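Local coordinates for hypothetical protein (Bacteroides caccae, PDB 4M8R), which is of unknown function but joins an N-terminal Ig-like domain to a WD40-like domain of the beta-propeller class, at residues A301-F307 against G328-S334; H149-R153 against Q174-F178; L199-S203 against P261-M265. All coordinates share one frame; numbering follows the deposited sequence.

Interaction 1. Residues A301-F307 against G328-S334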
loop_
_atom_site.group_PDB
_atom_site.type_symbol
_atom_site.label_atom_id
_atom_site.label_comp_id
_atom_site.label_asym_id
_atom_site.label_seq_id
_atom_site.Cartn_x
_atom_site.Cartn_y
_atom_site.Cartn_z
ATOM N N ALA A 301 -9.648 9.277 -42.561
ATOM C CA ALA A 301 -8.221 9.129 -42.859
ATOM C C ALA A 301 -7.879 7.736 -43.387
ATOM O O ALA A 301 -8.743 6.866 -43.482
ATOM C CB ALA A 301 -7.407 9.431 -41.611
ATOM N N ASP A 302 -6.609 7.537 -43.729
ATOM C CA ASP A 302 -6.143 6.272 -44.301
ATOM C C ASP A 302 -5.713 5.256 -43.248
ATOM O O ASP A 302 -5.576 4.075 -43.555
ATOM C CB ASP A 302 -5.006 6.531 -45.290
ATOM C CG ASP A 302 -5.458 7.349 -46.482
ATOM O OD1 ASP A 302 -6.516 7.019 -47.053
ATOM O OD2 ASP A 302 -4.758 8.317 -46.847
ATOM N N ALA A 303 -5.483 5.721 -42.022
ATOM C CA ALA A 303 -5.318 4.830 -40.868
ATOM C C ALA A 303 -5.492 5.620 -39.576
ATOM O O ALA A 303 -5.081 6.782 -39.487
ATOM C CB ALA A 303 -3.959 4.145 -40.888
ATOM N N ILE A 304 -6.132 4.994 -38.591
ATOM C CA ILE A 304 -6.334 5.608 -37.286
ATOM C C ILE A 304 -6.119 4.559 -36.205
ATOM O O ILE A 304 -6.758 3.506 -36.220
ATOM C CB ILE A 304 -7.745 6.206 -37.135
ATOM C CG1 ILE A 304 -7.991 7.278 -38.203
ATOM C CG2 ILE A 304 -7.921 6.816 -35.746
ATOM C CD1 ILE A 304 -9.378 7.877 -38.164
ATOM N N ILE A 305 -5.213 4.854 -35.279
ATOM C CA ILE A 305 -4.945 3.976 -34.152
ATOM C C ILE A 305 -5.026 4.791 -32.862
ATOM O O ILE A 305 -4.314 5.783 -32.718
ATOM C CB ILE A 305 -3.544 3.345 -34.257
ATOM C CG1 ILE A 305 -3.357 2.674 -35.624
ATOM C CG2 ILE A 305 -3.328 2.336 -33.132
ATOM C CD1 ILE A 305 -1.940 2.201 -35.885
ATOM N N PRO A 306 -5.889 4.379 -31.918
ATOM C CA PRO A 306 -5.906 5.061 -30.631
ATOM C C PRO A 306 -4.664 4.731 -29.804
ATOM O O PRO A 306 -4.096 3.649 -29.949
ATOM C CB PRO A 306 -7.158 4.499 -29.937
ATOM C CG PRO A 306 -7.893 3.711 -30.967
ATOM C CD PRO A 306 -6.872 3.286 -31.969
ATOM N N PHE A 307 -4.253 5.655 -28.943
ATOM C CA PHE A 307 -3.134 5.404 -28.041
ATOM C C PHE A 307 -3.329 6.094 -26.704
ATOM O O PHE A 307 -4.215 6.931 -26.547
ATOM C CB PHE A 307 -1.824 5.880 -28.672
ATOM C CG PHE A 307 -1.765 7.366 -28.894
ATOM C CD1 PHE A 307 -1.394 8.220 -27.865
ATOM C CD2 PHE A 307 -2.083 7.910 -30.126
ATOM C CE1 PHE A 307 -1.343 9.589 -28.065
ATOM C CE2 PHE A 307 -2.028 9.277 -30.332
ATOM C CZ PHE A 307 -1.663 10.119 -29.303
ATOM N N GLY A 328 -5.144 9.774 -27.137
ATOM C CA GLY A 328 -5.449 10.365 -28.421
ATOM C C GLY A 328 -5.462 9.374 -29.560
ATOM O O GLY A 328 -5.513 8.159 -29.351
ATOM N N TYR A 329 -5.420 9.925 -30.769
ATOM C CA TYR A 329 -5.475 9.165 -32.003
ATOM C C TYR A 329 -4.241 9.457 -32.853
ATOM O O TYR A 329 -3.858 10.618 -33.021
ATOM C CB TYR A 329 -6.708 9.579 -32.799
ATOM C CG TYR A 329 -8.026 9.001 -32.323
ATOM C CD1 TYR A 329 -8.313 7.650 -32.478
ATOM C CD2 TYR A 329 -9.013 9.821 -31.776
ATOM C CE1 TYR A 329 -9.528 7.122 -32.073
ATOM C CE2 TYR A 329 -10.232 9.301 -31.371
ATOM C CZ TYR A 329 -10.485 7.951 -31.523
ATOM O OH TYR A 329 -11.697 7.427 -31.129
HETATM N N MSE A 330 -3.617 8.400 -33.372
HETATM C CA MSE A 330 -2.621 8.533 -34.431
HETATM C C MSE A 330 -3.413 8.580 -35.707
HETATM O O MSE A 330 -4.164 7.652 -35.998
HETATM C CB MSE A 330 -1.656 7.349 -34.458
HETATM C CG MSE A 330 -0.455 7.573 -35.382
HETATM SE SE MSE A 330 -0.902 7.440 -37.309
HETATM C CE MSE A 330 -1.743 5.655 -37.388
ATOM N N ILE A 331 -3.259 9.654 -36.481
ATOM C CA ILE A 331 -4.003 9.825 -37.727
ATOM C C ILE A 331 -3.039 9.872 -38.911
ATOM O O ILE A 331 -2.133 10.705 -38.938
ATOM C CB ILE A 331 -4.860 11.107 -37.681
ATOM C CG1 ILE A 331 -5.967 10.936 -36.637
ATOM C CG2 ILE A 331 -5.472 11.405 -39.046
ATOM C CD1 ILE A 331 -6.617 12.232 -36.215
ATOM N N TYR A 332 -3.251 8.985 -39.885
ATOM C CA TYR A 332 -2.356 8.852 -41.037
ATOM C C TYR A 332 -3.059 9.145 -42.357
ATOM O O TYR A 332 -4.138 8.622 -42.618
ATOM C CB TYR A 332 -1.755 7.442 -41.083
ATOM C CG TYR A 332 -1.033 7.123 -42.379
ATOM C CD1 TYR A 332 0.273 7.549 -42.592
ATOM C CD2 TYR A 332 -1.660 6.398 -43.388
ATOM C CE1 TYR A 332 0.937 7.264 -43.772
ATOM C CE2 TYR A 332 -1.006 6.108 -44.574
ATOM C CZ TYR A 332 0.292 6.543 -44.764
ATOM O OH TYR A 332 0.939 6.256 -45.947
ATOM N N TYR A 333 -2.428 9.978 -43.185
ATOM C CA TYR A 333 -2.881 10.236 -44.550
ATOM C C TYR A 333 -1.758 9.853 -45.510
ATOM O O TYR A 333 -0.596 10.189 -45.270
ATOM C CB TYR A 333 -3.229 11.715 -44.741
ATOM C CG TYR A 333 -4.431 12.192 -43.945
ATOM C CD1 TYR A 333 -5.727 11.989 -44.414
ATOM C CD2 TYR A 333 -4.271 12.860 -42.729
ATOM C CE1 TYR A 333 -6.829 12.428 -43.693
ATOM C CE2 TYR A 333 -5.365 13.306 -42.003
ATOM C CZ TYR A 333 -6.642 13.089 -42.486
ATOM O OH TYR A 333 -7.736 13.531 -41.767
ATOM N N SER A 334 -2.102 9.164 -46.598
ATOM C CA SER A 334 -1.100 8.713 -47.569
ATOM C C SER A 334 -0.574 9.841 -48.467
ATOM O O SER A 334 0.510 9.719 -49.031
ATOM C CB SER A 334 -1.649 7.577 -48.442
ATOM O OG SER A 334 -2.407 6.661 -47.677
#
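The phenyl ring of Phe307 lies over the backbone of Gly328, whose CA stands 4.1 Å from the centroid of the Phe307 ring in a CH-pi contact over one face. At the edge of that ring, in its plane, comes the backbone N of Met330. CG of Phe307 sits between its own backbone N and carbonyl carbon (chi1 64°), which swings the ring across to the partner strand. Glycine suits position 328, since a CB there would press on the phenyl ring. At the other end of the pair, Ala301 CB rests over one face of the Tyr333 ring, 4.0 Å from its centroid and displaced toward the rim. The Tyr329 ring has Ile305 C at its edge, while Ile304 CG2 approaches Tyr329 CD1 obliquely at 3.4 Å. The Tyr329 hydroxyl bonds to Leu273 O, so a tyrosine can be buried here with its polar end satisfied.

The backbones form an antiparallel ladder between the first two strands of a four-stranded sheet, consistent with a propeller blade. On the face that carries Phe307, the selenomethionine Met330 bends at its second and third torsions and sets CE 3.8 Å from Ile305 CD1, the two chains lying side by side. The ladder starts in a classic beta bulge: Tyr332 O accepts from Asp302 N at 2.9 Å and from Ala303 N at 3.3 Å.

Beyond the bulge, Ser334 N donates to Asp302 OD2 at 2.8 Å, almost straight at 170° and on the anti lone pair; Ser334 OG adds a weak bond. Asp302 OD1 meanwhile makes a salt bridge with Lys281. With its two oxygens engaged on different partners, the carboxylate is restrained in rotation and probably stays ionised.

Interaction 2. Residues H149-R153 against Q174-F178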
loop_
_atom_site.group_PDB
_atom_site.type_symbol
_atom_site.label_atom_id
_atom_site.label_comp_id
_atom_site.label_asym_id
_atom_site.label_seq_id
_atom_site.Cartn_x
_atom_site.Cartn_y
_atom_site.Cartn_z
ATOM N N HIS A 149 -4.916 -20.359 -33.602
ATOM C CA HIS A 149 -5.663 -19.131 -33.889
ATOM C C HIS A 149 -4.823 -18.222 -34.792
ATOM O O HIS A 149 -4.304 -17.200 -34.342
ATOM C CB HIS A 149 -6.044 -18.409 -32.589
ATOM C CG HIS A 149 -6.970 -19.196 -31.716
ATOM N ND1 HIS A 149 -8.278 -19.459 -32.062
ATOM C CD2 HIS A 149 -6.773 -19.789 -30.513
ATOM C CE1 HIS A 149 -8.847 -20.178 -31.110
ATOM N NE2 HIS A 149 -7.956 -20.391 -30.159
ATOM N N PRO A 150 -4.697 -18.589 -36.080
ATOM C CA PRO A 150 -3.824 -17.848 -36.995
ATOM C C PRO A 150 -4.277 -16.417 -37.259
ATOM O O PRO A 150 -3.485 -15.599 -37.709
ATOM C CB PRO A 150 -3.878 -18.674 -38.283
ATOM C CG PRO A 150 -5.178 -19.394 -38.223
ATOM C CD PRO A 150 -5.445 -19.655 -36.770
ATOM N N ASP A 151 -5.541 -16.127 -36.967
ATOM C CA ASP A 151 -6.115 -14.795 -37.160
ATOM C C ASP A 151 -5.992 -13.904 -35.913
ATOM O O ASP A 151 -6.649 -12.861 -35.835
ATOM C CB ASP A 151 -7.592 -14.919 -37.574
ATOM C CG ASP A 151 -8.434 -15.705 -36.564
ATOM O OD1 ASP A 151 -7.897 -16.632 -35.910
ATOM O OD2 ASP A 151 -9.638 -15.400 -36.433
ATOM N N PHE A 152 -5.152 -14.310 -34.957
ATOM C CA PHE A 152 -4.974 -13.588 -33.694
ATOM C C PHE A 152 -4.712 -12.116 -33.965
ATOM O O PHE A 152 -3.847 -11.765 -34.760
ATOM C CB PHE A 152 -3.822 -14.205 -32.888
ATOM C CG PHE A 152 -3.847 -13.896 -31.409
ATOM C CD1 PHE A 152 -5.030 -13.925 -30.678
ATOM C CD2 PHE A 152 -2.662 -13.642 -30.729
ATOM C CE1 PHE A 152 -5.033 -13.667 -29.318
ATOM C CE2 PHE A 152 -2.658 -13.390 -29.366
ATOM C CZ PHE A 152 -3.846 -13.401 -28.661
ATOM N N ARG A 153 -5.464 -11.263 -33.280
ATOM C CA ARG A 153 -5.646 -9.879 -33.686
ATOM C C ARG A 153 -5.732 -8.975 -32.463
ATOM O O ARG A 153 -6.142 -9.420 -31.397
ATOM C CB ARG A 153 -6.956 -9.808 -34.458
ATOM C CG ARG A 153 -7.107 -8.649 -35.413
ATOM C CD ARG A 153 -8.302 -8.905 -36.319
ATOM N NE ARG A 153 -9.545 -9.040 -35.552
ATOM C CZ ARG A 153 -10.574 -8.191 -35.593
ATOM N NH1 ARG A 153 -10.557 -7.113 -36.376
ATOM N NH2 ARG A 153 -11.645 -8.430 -34.846
ATOM N N GLN A 174 -15.965 -13.211 -33.166
ATOM C CA GLN A 174 -14.728 -12.734 -32.559
ATOM C C GLN A 174 -14.823 -12.852 -31.040
ATOM O O GLN A 174 -15.790 -12.376 -30.434
ATOM C CB GLN A 174 -14.457 -11.277 -32.969
ATOM C CG GLN A 174 -14.022 -11.107 -34.418
ATOM C CD GLN A 174 -12.626 -11.665 -34.678
ATOM O OE1 GLN A 174 -11.643 -11.195 -34.107
ATOM N NE2 GLN A 174 -12.534 -12.660 -35.550
ATOM N N GLN A 175 -13.817 -13.484 -30.439
ATOM C CA GLN A 175 -13.776 -13.713 -28.997
ATOM C C GLN A 175 -12.377 -13.494 -28.439
ATOM O O GLN A 175 -11.385 -13.683 -29.143
ATOM C CB GLN A 175 -14.201 -15.140 -28.676
ATOM C CG GLN A 175 -15.602 -15.487 -29.138
ATOM C CD GLN A 175 -16.168 -16.676 -28.382
ATOM O OE1 GLN A 175 -16.245 -16.657 -27.153
ATOM N NE2 GLN A 175 -16.589 -17.706 -29.114
ATOM N N PRO A 176 -12.288 -13.104 -27.158
ATOM C CA PRO A 176 -10.991 -12.885 -26.539
ATOM C C PRO A 176 -10.323 -14.176 -26.069
ATOM O O PRO A 176 -10.986 -15.041 -25.485
ATOM C CB PRO A 176 -11.320 -11.991 -25.346
ATOM C CG PRO A 176 -12.716 -12.345 -24.995
ATOM C CD PRO A 176 -13.393 -12.670 -26.288
ATOM N N PHE A 177 -9.019 -14.273 -26.323
ATOM C CA PHE A 177 -8.189 -15.384 -25.863
ATOM C C PHE A 177 -6.920 -14.890 -25.194
ATOM O O PHE A 177 -6.432 -13.808 -25.500
ATOM C CB PHE A 177 -7.794 -16.258 -27.042
ATOM C CG PHE A 177 -8.931 -17.036 -27.611
ATOM C CD1 PHE A 177 -9.226 -18.299 -27.125
ATOM C CD2 PHE A 177 -9.712 -16.501 -28.619
ATOM C CE1 PHE A 177 -10.280 -19.022 -27.644
ATOM C CE2 PHE A 177 -10.767 -17.215 -29.137
ATOM C CZ PHE A 177 -11.051 -18.478 -28.652
ATOM N N PHE A 178 -6.385 -15.714 -24.297
ATOM C CA PHE A 178 -5.092 -15.476 -23.674
ATOM C C PHE A 178 -4.129 -16.575 -24.102
ATOM O O PHE A 178 -4.417 -17.759 -23.919
ATOM C CB PHE A 178 -5.240 -15.482 -22.152
ATOM C CG PHE A 178 -3.931 -15.405 -21.404
ATOM C CD1 PHE A 178 -3.231 -14.210 -21.325
ATOM C CD2 PHE A 178 -3.420 -16.519 -20.759
ATOM C CE1 PHE A 178 -2.035 -14.134 -20.635
ATOM C CE2 PHE A 178 -2.225 -16.448 -20.061
ATOM C CZ PHE A 178 -1.530 -15.258 -19.998
#
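A beta turn packs here against the third strand of a four-stranded antiparallel sheet, consistent with a blade of the WD40-like propeller: His149 meets Phe177 at one end, and Arg153 meets Gln174 at the other. The type I turn from His149 to Phe152 leads into strand 153-156, the first of the sheet, and its side chains reach past strand 163-170 to strand 173-180. His149 NE2 lies over one face of the Phe177 ring, 3.7 Å from Phe177 CE1. The two rings are oblique, their planes at 34°; Trp186 meets the His149 ring edge-to-face, so more than one flat group packs on the imidazole. Phe152 likewise packs edge-to-face on Trp186, and the edge of its ring comes near Phe177 O. Asp151 merely skirts Gln174; its OD2 accepts from Glu169 N on the intervening strand 163-170.

A long, branched donor serves the more open end: Arg153 NH1 forms a salt bridge with Asp259, leaving the NE and NH2 groups to face Gln174. Gln174 bends at chi2 (-69°) and presents OE1, which Arg153 NH2 approaches from above the amide plane at 2.9 Å, while Arg153 NE adds a weak bond to Gln174 OE1 at 3.3 Å.

Interaction 3. Residues L199-S203 against P261-M265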
loop_
_atom_site.group_PDB
_atom_site.type_symbol
_atom_site.label_atom_id
_atom_site.label_comp_id
_atom_site.label_asym_id
_atom_site.label_seq_id
_atom_site.Cartn_x
_atom_site.Cartn_y
_atom_site.Cartn_z
ATOM N N LEU A 199 -11.069 -5.201 -27.981
ATOM C CA LEU A 199 -10.511 -5.164 -26.643
ATOM C C LEU A 199 -10.250 -3.708 -26.311
ATOM O O LEU A 199 -10.031 -2.887 -27.205
ATOM C CB LEU A 199 -9.203 -5.937 -26.576
ATOM C CG LEU A 199 -9.289 -7.442 -26.798
ATOM C CD1 LEU A 199 -7.906 -8.054 -26.631
ATOM C CD2 LEU A 199 -10.278 -8.080 -25.834
ATOM N N VAL A 200 -10.265 -3.388 -25.026
ATOM C CA VAL A 200 -10.021 -2.027 -24.576
ATOM C C VAL A 200 -8.973 -2.047 -23.471
ATOM O O VAL A 200 -9.149 -2.711 -22.448
ATOM C CB VAL A 200 -11.308 -1.362 -24.070
ATOM C CG1 VAL A 200 -11.065 0.110 -23.771
ATOM C CG2 VAL A 200 -12.424 -1.504 -25.101
ATOM N N ILE A 201 -7.886 -1.316 -23.693
ATOM C CA ILE A 201 -6.795 -1.255 -22.744
ATOM C C ILE A 201 -6.697 0.133 -22.120
ATOM O O ILE A 201 -7.405 1.051 -22.525
ATOM C CB ILE A 201 -5.463 -1.636 -23.412
ATOM C CG1 ILE A 201 -5.164 -0.740 -24.615
ATOM C CG2 ILE A 201 -5.509 -3.093 -23.850
ATOM C CD1 ILE A 201 -3.782 -0.966 -25.183
ATOM N N GLY A 202 -5.824 0.274 -21.124
ATOM C CA GLY A 202 -5.569 1.566 -20.499
ATOM C C GLY A 202 -6.336 1.860 -19.220
ATOM O O GLY A 202 -6.193 2.948 -18.669
ATOM N N SER A 203 -7.149 0.922 -18.734
ATOM C CA SER A 203 -7.901 1.161 -17.496
ATOM C C SER A 203 -6.965 1.269 -16.303
ATOM O O SER A 203 -7.224 2.031 -15.374
ATOM C CB SER A 203 -8.933 0.062 -17.237
ATOM O OG SER A 203 -8.312 -1.189 -17.009
ATOM N N PRO A 261 -6.671 -2.120 -30.558
ATOM C CA PRO A 261 -7.324 -1.996 -29.262
ATOM C C PRO A 261 -7.878 -0.595 -29.011
ATOM O O PRO A 261 -7.267 0.405 -29.394
ATOM C CB PRO A 261 -6.211 -2.321 -28.257
ATOM C CG PRO A 261 -4.932 -2.255 -29.011
ATOM C CD PRO A 261 -5.255 -2.508 -30.448
ATOM N N GLY A 262 -9.045 -0.540 -28.381
ATOM C CA GLY A 262 -9.580 0.715 -27.897
ATOM C C GLY A 262 -8.803 1.173 -26.678
ATOM O O GLY A 262 -8.041 0.403 -26.083
ATOM N N VAL A 263 -8.995 2.432 -26.305
ATOM C CA VAL A 263 -8.251 3.021 -25.200
ATOM C C VAL A 263 -9.181 3.807 -24.294
ATOM O O VAL A 263 -9.963 4.625 -24.761
ATOM C CB VAL A 263 -7.140 3.945 -25.732
ATOM C CG1 VAL A 263 -6.555 4.796 -24.617
ATOM C CG2 VAL A 263 -6.047 3.126 -26.398
ATOM N N PHE A 264 -9.092 3.540 -22.997
ATOM C CA PHE A 264 -9.826 4.311 -21.998
ATOM C C PHE A 264 -9.186 5.676 -21.829
ATOM O O PHE A 264 -7.981 5.776 -21.602
ATOM C CB PHE A 264 -9.798 3.622 -20.624
ATOM C CG PHE A 264 -10.816 2.527 -20.455
ATOM C CD1 PHE A 264 -12.159 2.827 -20.321
ATOM C CD2 PHE A 264 -10.422 1.195 -20.387
ATOM C CE1 PHE A 264 -13.098 1.821 -20.145
ATOM C CE2 PHE A 264 -11.354 0.185 -20.215
ATOM C CZ PHE A 264 -12.697 0.500 -20.097
HETATM N N MSE A 265 -9.997 6.721 -21.902
HETATM C CA MSE A 265 -9.557 8.046 -21.482
HETATM C C MSE A 265 -9.388 8.042 -19.986
HETATM O O MSE A 265 -9.866 7.126 -19.310
HETATM C CB MSE A 265 -10.621 9.038 -21.899
HETATM C CG MSE A 265 -10.079 10.455 -21.892
HETATM SE SE MSE A 265 -11.381 11.612 -22.789
HETATM C CE MSE A 265 -11.604 10.684 -24.508
#
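Val200 and Phe264 make the tight side of this contact. Val200 CG1 stands over one face of the Phe264 ring, 3.8 Å from its centroid, in a CH-pi contact displaced toward the rim. The methyl is placed there by a first torsion of -173°, which sets CG1 anti to the backbone N. Ser203 CB also reaches the ring, lying 3.7 Å from Phe264 CD2, and its OG is occupied by Asp206 O. A small beta-branched residue and a small serine leave room for the broad phenyl ring between them. Phe57 of the second subunit meets the same ring, their planes at about 20°, so this side also belongs to a subunit interface.

The opposite side of the strand pair is looser. Ile201 and Pro261 are partly exposed, and Ile201 CG1 comes no nearer than 4.1 Å to Pro261 CB and 4.3 Å to Val263 CG2.

Between the two sides runs a short parallel ladder. Gly262 N donates to Leu199 O at 2.8 Å, Ile201 N to Gly262 O at 2.9 Å, and Phe264 N to Ile201 O at 3.0 Å. Gly262 carries no side chain beside Val200, and the CA atoms of Val200 and Gly262 are 4.3 Å apart. Gly202 ends the pairing with a positive phi of 96°, a conformation glycine adopts easily. Its carbonyl O and that of Phe264 both accept from Lys325 NZ.

Strand 196-201 is followed across the sheet by 208-212 and 217-221, and strand 262-264 by 270-276 and 282-288 on the other side. The parallel pair thus joins two antiparallel meanders, consistent with inner strands of two propeller blades, while strand 153-156 packs on Leu199, Ile201 and Pro261, and strand 303-310 on Ile201 and Val263.

Interaction 3 lies between the other two and touches both. Its Val263 CG1 is 3.7 Å from Phe307 O of interaction 1, and its Pro261 O is 3.7 Å from Pro306 CG. On the other flank, Leu199 CD2 is 4.1 Å from Pro176 CB of interaction 2. Interactions 1 and 2 do not meet: their nearest atoms are about 11 Å apart and their centres about 23 Å. All three lie in the WD40-like domain: respectively within one sheet, between a turn and a sheet, and between two strand meanders. No active site is known. Bound 1,2-ethanediol, probably from the crystallisation liquor, lies about 3 Å from the Phe307 side chain; 1,2-ethanediol also lies about 4 Å from that of Pro261.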